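Local atomic coordinates of gingipain R2 Pro-Domain (Porphyromonas gingivalis, PDB entry 4IEF), a protein that probably keeps its arginine-specific cysteine protease, gingipain R2, inactive until the propeptide is removed, and may assist its folding. Residues A[18-21]-A[26-29]; A[79-84]-A[145-150]; A[130-135]-A[167-172]; A[137-142]-A[201-206]. One frame throughout, in Å; residues are numbered along the deposited sequence.

Contact 1: residues A[18-21]-A[26-29]; sequences LLSA and SKVQ
Leu-19 leans across Gln-29 at the open end of a beta hairpin made by 18-21 and 26-29, two antiparallel strands interrupted by a classic beta bulge. The leucine CG and Gln-29 CB are 3.8 Å apart, and the two side chains pass at a slant, with both leucine methyls reaching alongside OE1. CB of Leu-19 already heads for the second strand, and with chi1 at -67° CG lies anti to the carbonyl carbon, within touch of Gln-29 CB. Val-170 of strand 162-176 packs against both residues from beside the hairpin.

The bulge lets Ser-20 lie across from Lys-27, and their CB atoms meet at 3.8 Å on one face. Lys-27 then runs out extended past Ser-20, its CD beside the serine OG. On the other face Leu-18 faces Val-28, with CD1 4.3 Å from CG2 of the valine, and Ala-21 sits across from Ser-26. Met-204 and Asn-205 cover Leu-18 there.

Lys-27 O takes two N-H groups of the bulge, a bond of 2.8 Å from Leu-19 N and a weak one of 3.3 Å from Ser-20 N. The return bond is nearly straight: Lys-27 N donates to Ser-20 O at 2.8 Å, with 173° at the hydrogen.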
loop_
_atom_site.group_PDB
_atom_site.type_symbol
_atom_site.label_atom_id
_atom_site.label_comp_id
_atom_site.label_asym_id
_atom_site.label_seq_id
_atom_site.Cartn_x
_atom_site.Cartn_y
_atom_site.Cartn_z
ATOM N N LEU A 18 -15.332 -0.694 -19.851
ATOM C CA LEU A 18 -14.955 -1.890 -20.595
ATOM C C LEU A 18 -16.122 -2.263 -21.507
ATOM O O LEU A 18 -17.181 -2.650 -21.013
ATOM C CB LEU A 18 -14.596 -3.036 -19.613
ATOM C CG LEU A 18 -14.237 -4.395 -20.216
ATOM C CD1 LEU A 18 -12.798 -4.425 -20.718
ATOM C CD2 LEU A 18 -14.460 -5.501 -19.204
ATOM N N LEU A 19 -15.946 -2.100 -22.826
ATOM C CA LEU A 19 -16.995 -2.408 -23.807
ATOM C C LEU A 19 -17.091 -3.906 -24.063
ATOM O O LEU A 19 -18.197 -4.443 -24.080
ATOM C CB LEU A 19 -16.791 -1.659 -25.140
ATOM C CG LEU A 19 -16.940 -0.130 -25.129
ATOM C CD1 LEU A 19 -16.704 0.436 -26.510
ATOM C CD2 LEU A 19 -18.325 0.307 -24.673
ATOM N N SER A 20 -15.941 -4.575 -24.272
ATOM C CA SER A 20 -15.867 -6.016 -24.540
ATOM C C SER A 20 -14.629 -6.645 -23.899
ATOM O O SER A 20 -13.612 -5.970 -23.720
ATOM C CB SER A 20 -15.850 -6.288 -26.044
ATOM O OG SER A 20 -16.961 -5.713 -26.712
ATOM N N ALA A 21 -14.726 -7.946 -23.567
ATOM C CA ALA A 21 -13.651 -8.752 -22.991
ATOM C C ALA A 21 -13.867 -10.224 -23.339
ATOM O O ALA A 21 -14.856 -10.833 -22.922
ATOM C CB ALA A 21 -13.567 -8.551 -21.483
ATOM N N SER A 26 -9.417 -7.235 -25.129
ATOM C CA SER A 26 -10.235 -6.255 -24.408
ATOM C C SER A 26 -10.508 -4.997 -25.220
ATOM O O SER A 26 -9.614 -4.469 -25.881
ATOM C CB SER A 26 -9.556 -5.847 -23.100
ATOM O OG SER A 26 -9.587 -6.870 -22.118
ATOM N N LYS A 27 -11.739 -4.489 -25.111
ATOM C CA LYS A 27 -12.178 -3.260 -25.773
ATOM C C LYS A 27 -12.485 -2.235 -24.687
ATOM O O LYS A 27 -13.406 -2.438 -23.889
ATOM C CB LYS A 27 -13.391 -3.524 -26.679
ATOM C CG LYS A 27 -13.429 -2.667 -27.933
ATOM C CD LYS A 27 -14.567 -3.100 -28.850
ATOM C CE LYS A 27 -14.944 -2.029 -29.837
ATOM N NZ LYS A 27 -16.173 -2.392 -30.588
ATOM N N VAL A 28 -11.655 -1.181 -24.598
ATOM C CA VAL A 28 -11.782 -0.163 -23.554
ATOM C C VAL A 28 -12.157 1.181 -24.190
ATOM O O VAL A 28 -11.523 1.628 -25.152
ATOM C CB VAL A 28 -10.505 -0.053 -22.663
ATOM C CG1 VAL A 28 -10.707 0.936 -21.511
ATOM C CG2 VAL A 28 -10.078 -1.417 -22.118
ATOM N N GLN A 29 -13.195 1.817 -23.632
ATOM C CA GLN A 29 -13.673 3.117 -24.060
ATOM C C GLN A 29 -13.259 4.194 -23.065
ATOM O O GLN A 29 -13.468 4.060 -21.858
ATOM C CB GLN A 29 -15.206 3.103 -24.232
ATOM C CG GLN A 29 -15.846 4.496 -24.333
ATOM C CD GLN A 29 -17.336 4.444 -24.527
ATOM O OE1 GLN A 29 -17.834 4.029 -25.572
ATOM N NE2 GLN A 29 -18.081 4.882 -23.521
#

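Contact 2: residues A[79-84]-A[145-150]; sequences RAMKVE and RGQVVN
A water molecule sits between Met-81 and Gln-147 and is gripped by three groups. It accepts from the backbone N of Met-81 at 2.7 Å, donates to Gln-147 OE1 at 2.6 Å and takes a weak third bond from Arg-145 NH2. The same OE1 lies 3.3 Å from Met-81 CB; the glutamine stretches out extended from its strand, while the methionine comes the other way, bends back on itself and slides past. Gln-147 NE2 is tied to Ser-136 O, which fixes the flip of the amide and leaves OE1 turned to the water.

Beside the water, Arg-145 NH1 gives a hydrogen bond to Arg-79 O at 3.1 Å. It is a bent bond, 137° at the hydrogen, and the donor stands above the carbonyl plane. The guanidinium is held elsewhere too, by Ser-76 O on NH1, Gln-181 O on NH2 and Asn-182 O on NE; Arg-79 sends its own guanidinium off to Glu-175.

Farther along, chi1 of 60° in Val-83 and 62° in Val-149 leaves each CG2 anti to its backbone N, and these two methyls meet at 3.8 Å, with Leu-135 and Leu-73 packing nearby. The two strands run nearly parallel, their axes 9.3 Å apart at closest approach, and face each other through side chains across the curled sheet.

The chemistry changes along the contact, from valines at one end to a buried arginine at the other. There the positive charge is met by several backbone carbonyls, whose dipoles probably stabilise it, and the water completes the link to Met-81.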
loop_
_atom_site.group_PDB
_atom_site.type_symbol
_atom_site.label_atom_id
_atom_site.label_comp_id
_atom_site.label_asym_id
_atom_site.label_seq_id
_atom_site.Cartn_x
_atom_site.Cartn_y
_atom_site.Cartn_z
ATOM N N ARG A 79 2.020 -14.265 -25.184
ATOM C CA ARG A 79 2.241 -13.413 -26.357
ATOM C C ARG A 79 2.265 -11.911 -26.066
ATOM O O ARG A 79 1.681 -11.438 -25.086
ATOM C CB ARG A 79 1.201 -13.714 -27.446
ATOM C CG ARG A 79 1.580 -14.928 -28.299
ATOM C CD ARG A 79 0.415 -15.473 -29.104
ATOM N NE ARG A 79 -0.642 -16.008 -28.245
ATOM C CZ ARG A 79 -0.876 -17.301 -28.049
ATOM N NH1 ARG A 79 -0.145 -18.218 -28.673
ATOM N NH2 ARG A 79 -1.856 -17.689 -27.243
ATOM N N ALA A 80 2.962 -11.169 -26.953
ATOM C CA ALA A 80 3.102 -9.718 -26.925
ATOM C C ALA A 80 1.795 -9.069 -27.333
ATOM O O ALA A 80 1.189 -9.474 -28.326
ATOM C CB ALA A 80 4.221 -9.285 -27.855
ATOM N N MET A 81 1.341 -8.087 -26.553
ATOM C CA MET A 81 0.073 -7.407 -26.817
ATOM C C MET A 81 0.271 -6.161 -27.675
ATOM O O MET A 81 1.371 -5.597 -27.719
ATOM C CB MET A 81 -0.630 -7.026 -25.499
ATOM C CG MET A 81 -0.857 -8.199 -24.544
ATOM S SD MET A 81 -1.982 -9.484 -25.142
ATOM C CE MET A 81 -3.550 -8.662 -25.008
ATOM N N LYS A 82 -0.795 -5.750 -28.371
ATOM C CA LYS A 82 -0.819 -4.542 -29.183
ATOM C C LYS A 82 -2.069 -3.736 -28.833
ATOM O O LYS A 82 -3.057 -4.295 -28.338
ATOM C CB LYS A 82 -0.753 -4.837 -30.693
ATOM C CG LYS A 82 -1.988 -5.510 -31.292
ATOM C CD LYS A 82 -1.947 -5.520 -32.810
ATOM C CE LYS A 82 -3.117 -6.273 -33.399
ATOM N NZ LYS A 82 -3.230 -6.072 -34.865
ATOM N N VAL A 83 -2.017 -2.425 -29.089
ATOM C CA VAL A 83 -3.151 -1.553 -28.853
ATOM C C VAL A 83 -3.501 -0.856 -30.178
ATOM O O VAL A 83 -2.624 -0.326 -30.862
ATOM C CB VAL A 83 -2.931 -0.580 -27.667
ATOM C CG1 VAL A 83 -1.726 0.339 -27.882
ATOM C CG2 VAL A 83 -4.195 0.214 -27.359
ATOM N N GLU A 84 -4.780 -0.941 -30.560
ATOM C CA GLU A 84 -5.295 -0.330 -31.781
ATOM C C GLU A 84 -6.445 0.582 -31.452
ATOM O O GLU A 84 -7.343 0.187 -30.705
ATOM C CB GLU A 84 -5.763 -1.382 -32.802
ATOM C CG GLU A 84 -4.782 -2.493 -33.103
ATOM C CD GLU A 84 -5.083 -3.221 -34.398
ATOM O OE1 GLU A 84 -4.453 -2.869 -35.421
ATOM O OE2 GLU A 84 -5.948 -4.128 -34.401
ATOM N N ARG A 145 -0.729 -12.165 -15.648
ATOM C CA ARG A 145 0.115 -11.281 -16.449
ATOM C C ARG A 145 -0.744 -10.080 -16.813
ATOM O O ARG A 145 -1.836 -10.243 -17.357
ATOM C CB ARG A 145 0.698 -11.988 -17.697
ATOM C CG ARG A 145 1.769 -11.160 -18.430
ATOM C CD ARG A 145 2.518 -11.974 -19.462
ATOM N NE ARG A 145 3.414 -11.167 -20.299
ATOM C CZ ARG A 145 3.119 -10.720 -21.519
ATOM N NH1 ARG A 145 1.926 -10.956 -22.050
ATOM N NH2 ARG A 145 4.009 -10.023 -22.208
ATOM N N GLY A 146 -0.282 -8.899 -16.437
ATOM C CA GLY A 146 -0.999 -7.657 -16.682
ATOM C C GLY A 146 -0.249 -6.681 -17.560
ATOM O O GLY A 146 0.970 -6.799 -17.745
ATOM N N GLN A 147 -0.988 -5.711 -18.106
ATOM C CA GLN A 147 -0.445 -4.641 -18.935
ATOM C C GLN A 147 -1.350 -3.410 -18.834
ATOM O O GLN A 147 -2.579 -3.535 -18.843
ATOM C CB GLN A 147 -0.248 -5.083 -20.395
ATOM C CG GLN A 147 0.825 -4.252 -21.099
ATOM C CD GLN A 147 1.369 -4.852 -22.368
ATOM O OE1 GLN A 147 0.955 -5.918 -22.816
ATOM N NE2 GLN A 147 2.325 -4.169 -22.979
ATOM N N VAL A 148 -0.732 -2.226 -18.722
ATOM C CA VAL A 148 -1.457 -0.964 -18.591
ATOM C C VAL A 148 -1.627 -0.304 -19.963
ATOM O O VAL A 148 -0.652 -0.144 -20.700
ATOM C CB VAL A 148 -0.772 -0.012 -17.575
ATOM C CG1 VAL A 148 -1.487 1.339 -17.499
ATOM C CG2 VAL A 148 -0.691 -0.655 -16.190
ATOM N N VAL A 149 -2.878 0.070 -20.292
ATOM C CA VAL A 149 -3.208 0.805 -21.511
ATOM C C VAL A 149 -3.312 2.308 -21.132
ATOM O O VAL A 149 -3.935 2.652 -20.125
ATOM C CB VAL A 149 -4.460 0.258 -22.275
ATOM C CG1 VAL A 149 -5.747 0.352 -21.453
ATOM C CG2 VAL A 149 -4.625 0.940 -23.634
ATOM N N ASN A 150 -2.652 3.179 -21.907
ATOM C CA ASN A 150 -2.661 4.626 -21.668
ATOM C C ASN A 150 -3.373 5.380 -22.785
ATOM O O ASN A 150 -3.055 5.206 -23.965
ATOM C CB ASN A 150 -1.231 5.167 -21.523
ATOM C CG ASN A 150 -0.343 4.268 -20.705
ATOM O OD1 ASN A 150 -0.580 4.055 -19.512
ATOM N ND2 ASN A 150 0.636 3.648 -21.350
HETATM O O HOH W 1 2.349 -7.733 -24.106
#

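Contact 3: residues A[130-135]-A[167-172]; sequences GEIATL and TEIVVA
Ile-132 and Ala-133 meet Ile-169 and Val-171 chiefly through hydrocarbon. The tighter pair is Ala-133 CB against Val-171 CG1, 3.6 Å apart; the valine turns that methyl anti to its carbonyl carbon, chi1 -63°, and it points at the alanine. In the second pair Ile-132 CD1 comes down on the flank of Ile-169, 3.9 Å from CG2 and 4.1 Å from CG1, and the two side chains lie aslant. Chi1 of Ile-132 is 67°, which puts CG1 between the backbone N and the carbonyl carbon and carries its terminal methyl across. Ile-169 CD1 comes only to van der Waals range of Ile-132 O, at 4.0 Å. Phe-151 backs both Ile-169 and Val-171, and Val-85 closes on Ile-132 and Ala-133, so all four side chains belong to a larger apolar layer between opposed parts of the curled sheet.

Polar bonding runs outward from each segment. Ile-132 and Thr-134 pair by backbone with Ala-152 and Asn-150 of strand 144-157. On the other segment Ile-169 pairs with Phe-30 and Glu-168 with Lys-89, where Thr-167 and Glu-168 together face Lys-89 in a classic beta bulge. The alternation of the strand sends Glu-168 and Val-170 to the face turned from this contact, and there Glu-168 forms a salt bridge with Arg-31.

No hydrogen bond joins the two segments. What holds them against each other is the packing of aliphatic side chains, Ile-169 and Val-171 buried, Ile-132 and Ala-133 less so, while the backbone bonds named above go to neighbouring strands; an association of this kind depends on shape and exclusion of water.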
loop_
_atom_site.group_PDB
_atom_site.type_symbol
_atom_site.label_atom_id
_atom_site.label_comp_id
_atom_site.label_asym_id
_atom_site.label_seq_id
_atom_site.Cartn_x
_atom_site.Cartn_y
_atom_site.Cartn_z
ATOM N N GLY A 130 2.102 12.427 -29.750
ATOM C CA GLY A 130 2.070 11.773 -31.056
ATOM C C GLY A 130 1.035 10.673 -31.150
ATOM O O GLY A 130 0.215 10.674 -32.069
ATOM N N GLU A 131 1.075 9.718 -30.202
ATOM C CA GLU A 131 0.141 8.589 -30.118
ATOM C C GLU A 131 -0.980 8.917 -29.135
ATOM O O GLU A 131 -0.718 9.474 -28.069
ATOM C CB GLU A 131 0.857 7.286 -29.676
ATOM C CG GLU A 131 2.076 6.839 -30.473
ATOM C CD GLU A 131 1.958 6.646 -31.973
ATOM O OE1 GLU A 131 2.875 7.097 -32.700
ATOM O OE2 GLU A 131 0.991 5.989 -32.421
ATOM N N ILE A 132 -2.217 8.561 -29.483
ATOM C CA ILE A 132 -3.368 8.822 -28.613
ATOM C C ILE A 132 -3.613 7.614 -27.687
ATOM O O ILE A 132 -4.391 7.730 -26.739
ATOM C CB ILE A 132 -4.650 9.260 -29.390
ATOM C CG1 ILE A 132 -5.228 8.141 -30.269
ATOM C CG2 ILE A 132 -4.406 10.547 -30.195
ATOM C CD1 ILE A 132 -6.708 8.290 -30.549
ATOM N N ALA A 133 -2.917 6.477 -27.941
ATOM C CA ALA A 133 -3.010 5.259 -27.136
ATOM C C ALA A 133 -1.705 4.457 -27.171
ATOM O O ALA A 133 -1.146 4.218 -28.246
ATOM C CB ALA A 133 -4.165 4.394 -27.605
ATOM N N THR A 134 -1.212 4.064 -25.984
ATOM C CA THR A 134 0.011 3.268 -25.823
ATOM C C THR A 134 -0.176 2.162 -24.771
ATOM O O THR A 134 -1.158 2.168 -24.022
ATOM C CB THR A 134 1.215 4.147 -25.414
ATOM O OG1 THR A 134 1.003 4.668 -24.094
ATOM C CG2 THR A 134 1.556 5.248 -26.436
ATOM N N LEU A 135 0.791 1.241 -24.704
ATOM C CA LEU A 135 0.853 0.185 -23.700
ATOM C C LEU A 135 2.117 0.352 -22.882
ATOM O O LEU A 135 3.177 0.645 -23.445
ATOM C CB LEU A 135 0.822 -1.225 -24.326
ATOM C CG LEU A 135 -0.512 -1.736 -24.878
ATOM C CD1 LEU A 135 -0.299 -2.976 -25.695
ATOM C CD2 LEU A 135 -1.512 -2.034 -23.768
ATOM N N THR A 167 -12.613 13.678 -27.232
ATOM C CA THR A 167 -13.787 13.511 -26.374
ATOM C C THR A 167 -14.089 12.026 -26.164
ATOM O O THR A 167 -14.625 11.670 -25.116
ATOM C CB THR A 167 -14.992 14.262 -26.937
ATOM O OG1 THR A 167 -15.255 13.808 -28.265
ATOM C CG2 THR A 167 -14.794 15.773 -26.918
ATOM N N GLU A 168 -13.726 11.169 -27.144
ATOM C CA GLU A 168 -13.906 9.722 -27.065
ATOM C C GLU A 168 -12.781 8.984 -27.789
ATOM O O GLU A 168 -12.371 9.385 -28.882
ATOM C CB GLU A 168 -15.269 9.292 -27.622
ATOM C CG GLU A 168 -15.609 7.839 -27.341
ATOM C CD GLU A 168 -16.852 7.353 -28.052
ATOM O OE1 GLU A 168 -17.911 7.255 -27.389
ATOM O OE2 GLU A 168 -16.775 7.084 -29.272
ATOM N N ILE A 169 -12.273 7.917 -27.151
ATOM C CA ILE A 169 -11.252 7.010 -27.682
ATOM C C ILE A 169 -11.648 5.585 -27.301
ATOM O O ILE A 169 -11.780 5.284 -26.113
ATOM C CB ILE A 169 -9.781 7.317 -27.224
ATOM C CG1 ILE A 169 -9.353 8.784 -27.472
ATOM C CG2 ILE A 169 -8.788 6.322 -27.879
ATOM C CD1 ILE A 169 -8.110 9.241 -26.650
ATOM N N VAL A 170 -11.810 4.707 -28.301
ATOM C CA VAL A 170 -12.093 3.295 -28.066
ATOM C C VAL A 170 -10.895 2.512 -28.589
ATOM O O VAL A 170 -10.533 2.645 -29.766
ATOM C CB VAL A 170 -13.439 2.786 -28.657
ATOM C CG1 VAL A 170 -13.669 1.320 -28.300
ATOM C CG2 VAL A 170 -14.610 3.641 -28.175
ATOM N N VAL A 171 -10.266 1.717 -27.706
ATOM C CA VAL A 171 -9.105 0.917 -28.085
ATOM C C VAL A 171 -9.398 -0.582 -27.976
ATOM O O VAL A 171 -10.187 -1.014 -27.132
ATOM C CB VAL A 171 -7.814 1.281 -27.297
ATOM C CG1 VAL A 171 -7.382 2.718 -27.569
ATOM C CG2 VAL A 171 -7.952 1.018 -25.794
ATOM N N ALA A 172 -8.729 -1.363 -28.829
ATOM C CA ALA A 172 -8.761 -2.816 -28.809
ATOM C C ALA A 172 -7.364 -3.312 -28.414
ATOM O O ALA A 172 -6.381 -3.026 -29.111
ATOM C CB ALA A 172 -9.176 -3.360 -30.174
#

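Contact 4: residues A[137-142]-A[201-206]; sequences DPFILR and SVFMNY. With CA (calcium ion), chain K.
Phe-139 and Phe-203 are brought together by their first torsions. In Phe-139 chi1 is 63°, which places the ring between the backbone N and the carbonyl carbon and directs it off strand 133-141; in Phe-203, just past the helix, -48° sets CG anti to the carbonyl carbon and turns the ring back to meet it. The rings come from opposite directions and touch rim to rim, with Phe-139 CZ 3.6 Å from Phe-203 CE2. Their planes differ by 15°, their centroids are 5.9 Å apart, and neither lies over the face of the other. One face of the Phe-203 ring is occupied by its neighbour in sequence: Val-202 CG1 stands 3.8 Å above the plane, over the centre.

Beside the rings, Leu-141 and Val-202 reach toward each other tip to tip, CD2 to CG2 at 4.1 Å. Leu-141 CD2 also lies 4.3 Å from Phe-203 CZ, and Ile-198 of the helix packs on the same leucine.

Between Phe-139 and Leu-141 in the chain, Ile-140 turns its side chain away and offers its O to a calcium ion at 2.5 Å. A water at 2.6 Å is a further ligand, and acidic side chains and backbone of a neighbouring protein chain bind the same ion. The arrangement is that of a helix end packed on an edge strand through an aromatic and aliphatic layer, with a calcium site bridging two chains behind it.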
loop_
_atom_site.group_PDB
_atom_site.type_symbol
_atom_site.label_atom_id
_atom_site.label_comp_id
_atom_site.label_asym_id
_atom_site.label_seq_id
_atom_site.Cartn_x
_atom_site.Cartn_y
_atom_site.Cartn_z
ATOM N N ASP A 137 4.992 -1.394 -20.090
ATOM C CA ASP A 137 5.681 -2.686 -20.039
ATOM C C ASP A 137 4.854 -3.749 -19.300
ATOM O O ASP A 137 4.290 -3.442 -18.249
ATOM C CB ASP A 137 7.061 -2.537 -19.375
ATOM C CG ASP A 137 8.086 -1.799 -20.220
ATOM O OD1 ASP A 137 7.962 -1.822 -21.461
ATOM O OD2 ASP A 137 9.033 -1.239 -19.642
ATOM N N PRO A 138 4.748 -4.988 -19.839
ATOM C CA PRO A 138 3.940 -6.020 -19.153
ATOM C C PRO A 138 4.524 -6.440 -17.809
ATOM O O PRO A 138 5.743 -6.431 -17.618
ATOM C CB PRO A 138 3.934 -7.193 -20.133
ATOM C CG PRO A 138 5.132 -6.976 -20.995
ATOM C CD PRO A 138 5.337 -5.502 -21.094
ATOM N N PHE A 139 3.638 -6.790 -16.873
ATOM C CA PHE A 139 4.027 -7.190 -15.527
ATOM C C PHE A 139 3.331 -8.481 -15.125
ATOM O O PHE A 139 2.339 -8.864 -15.742
ATOM C CB PHE A 139 3.696 -6.063 -14.522
ATOM C CG PHE A 139 2.231 -5.712 -14.373
ATOM C CD1 PHE A 139 1.444 -6.341 -13.418
ATOM C CD2 PHE A 139 1.655 -4.706 -15.146
ATOM C CE1 PHE A 139 0.095 -5.996 -13.263
ATOM C CE2 PHE A 139 0.305 -4.364 -14.991
ATOM C CZ PHE A 139 -0.466 -5.011 -14.052
ATOM N N ILE A 140 3.828 -9.134 -14.069
ATOM C CA ILE A 140 3.189 -10.315 -13.519
ATOM C C ILE A 140 2.817 -9.999 -12.071
ATOM O O ILE A 140 3.673 -9.604 -11.273
ATOM C CB ILE A 140 4.023 -11.623 -13.667
ATOM C CG1 ILE A 140 4.269 -11.964 -15.174
ATOM C CG2 ILE A 140 3.320 -12.794 -12.947
ATOM C CD1 ILE A 140 5.473 -12.882 -15.460
ATOM N N LEU A 141 1.520 -10.133 -11.755
ATOM C CA LEU A 141 0.990 -9.966 -10.411
ATOM C C LEU A 141 0.534 -11.342 -9.958
ATOM O O LEU A 141 -0.573 -11.772 -10.283
ATOM C CB LEU A 141 -0.132 -8.899 -10.342
ATOM C CG LEU A 141 -0.832 -8.696 -8.981
ATOM C CD1 LEU A 141 0.167 -8.362 -7.870
ATOM C CD2 LEU A 141 -1.907 -7.630 -9.082
ATOM N N ARG A 142 1.444 -12.056 -9.263
ATOM C CA ARG A 142 1.288 -13.415 -8.739
ATOM C C ARG A 142 1.027 -14.419 -9.890
ATOM O O ARG A 142 1.989 -14.867 -10.513
ATOM C CB ARG A 142 0.219 -13.484 -7.629
ATOM C CG ARG A 142 0.328 -14.741 -6.788
ATOM C CD ARG A 142 -0.210 -14.576 -5.396
ATOM N NE ARG A 142 0.200 -15.699 -4.556
ATOM C CZ ARG A 142 0.960 -15.604 -3.469
ATOM N NH1 ARG A 142 1.371 -14.416 -3.037
ATOM N NH2 ARG A 142 1.288 -16.689 -2.787
ATOM N N SER A 201 -9.837 -5.838 -8.426
ATOM C CA SER A 201 -9.663 -4.405 -8.188
ATOM C C SER A 201 -8.566 -3.788 -9.063
ATOM O O SER A 201 -8.681 -2.619 -9.418
ATOM C CB SER A 201 -9.363 -4.136 -6.717
ATOM O OG SER A 201 -8.216 -4.843 -6.280
ATOM N N VAL A 202 -7.505 -4.547 -9.393
ATOM C CA VAL A 202 -6.401 -4.056 -10.223
ATOM C C VAL A 202 -6.825 -4.070 -11.707
ATOM O O VAL A 202 -6.685 -3.052 -12.379
ATOM C CB VAL A 202 -5.083 -4.854 -9.970
ATOM C CG1 VAL A 202 -4.044 -4.609 -11.060
ATOM C CG2 VAL A 202 -4.494 -4.530 -8.602
ATOM N N PHE A 203 -7.334 -5.212 -12.208
ATOM C CA PHE A 203 -7.715 -5.376 -13.612
ATOM C C PHE A 203 -9.207 -5.119 -13.821
ATOM O O PHE A 203 -10.043 -5.733 -13.156
ATOM C CB PHE A 203 -7.319 -6.774 -14.125
ATOM C CG PHE A 203 -5.901 -7.185 -13.795
ATOM C CD1 PHE A 203 -5.650 -8.200 -12.881
ATOM C CD2 PHE A 203 -4.814 -6.529 -14.370
ATOM C CE1 PHE A 203 -4.339 -8.565 -12.560
ATOM C CE2 PHE A 203 -3.504 -6.907 -14.062
ATOM C CZ PHE A 203 -3.275 -7.926 -13.163
ATOM N N MET A 204 -9.534 -4.205 -14.753
ATOM C CA MET A 204 -10.925 -3.850 -15.057
ATOM C C MET A 204 -11.620 -4.907 -15.958
ATOM O O MET A 204 -12.840 -4.852 -16.121
ATOM C CB MET A 204 -11.038 -2.427 -15.664
ATOM C CG MET A 204 -10.366 -2.227 -17.027
ATOM S SD MET A 204 -10.508 -0.514 -17.657
ATOM C CE MET A 204 -12.259 -0.430 -18.033
ATOM N N ASN A 205 -10.861 -5.893 -16.479
ATOM C CA ASN A 205 -11.385 -6.954 -17.340
ATOM C C ASN A 205 -11.306 -8.357 -16.685
ATOM O O ASN A 205 -11.642 -9.346 -17.347
ATOM C CB ASN A 205 -10.620 -6.964 -18.677
ATOM C CG ASN A 205 -9.190 -7.436 -18.569
ATOM O OD1 ASN A 205 -8.441 -7.043 -17.669
ATOM N ND2 ASN A 205 -8.789 -8.317 -19.467
ATOM N N TYR A 206 -10.893 -8.443 -15.399
ATOM C CA TYR A 206 -10.724 -9.716 -14.688
ATOM C C TYR A 206 -12.052 -10.461 -14.453
ATOM O O TYR A 206 -12.128 -11.651 -14.779
ATOM C CB TYR A 206 -9.975 -9.537 -13.352
ATOM C CG TYR A 206 -9.596 -10.857 -12.710
ATOM C CD1 TYR A 206 -8.546 -11.624 -13.209
ATOM C CD2 TYR A 206 -10.316 -11.361 -11.629
ATOM C CE1 TYR A 206 -8.217 -12.856 -12.645
ATOM C CE2 TYR A 206 -9.994 -12.590 -11.056
ATOM C CZ TYR A 206 -8.941 -13.332 -11.564
ATOM O OH TYR A 206 -8.618 -14.545 -11.005
HETATM CA CA CA K . 5.667 -9.458 -9.757
HETATM O O HOH W 2 8.107 -8.748 -9.328
#

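In the fold
All four contacts reach one antiparallel, curled sheet. Contact 1 closes first along the chain; contact 2 then opens, and its segments alternate with those of contacts 3 and 4. Contact 1 touches contact 3 through neighbouring strands 25-31 and 162-176, centres about 12 Å apart, and meets contact 4 where Met-204 and Asn-205 lie on Leu-18. Contact 2 touches both contact 3, centres about 12 Å apart, and contact 4, centres about 10 Å apart. Contacts 3 and 4 share strand 133-141, their centres about 19 Å apart. One sheet thus runs from the hairpin to strand 133-141, whose far end packs on the end of helix 196-202 and supplies a calcium ligand at the interface with the other chain.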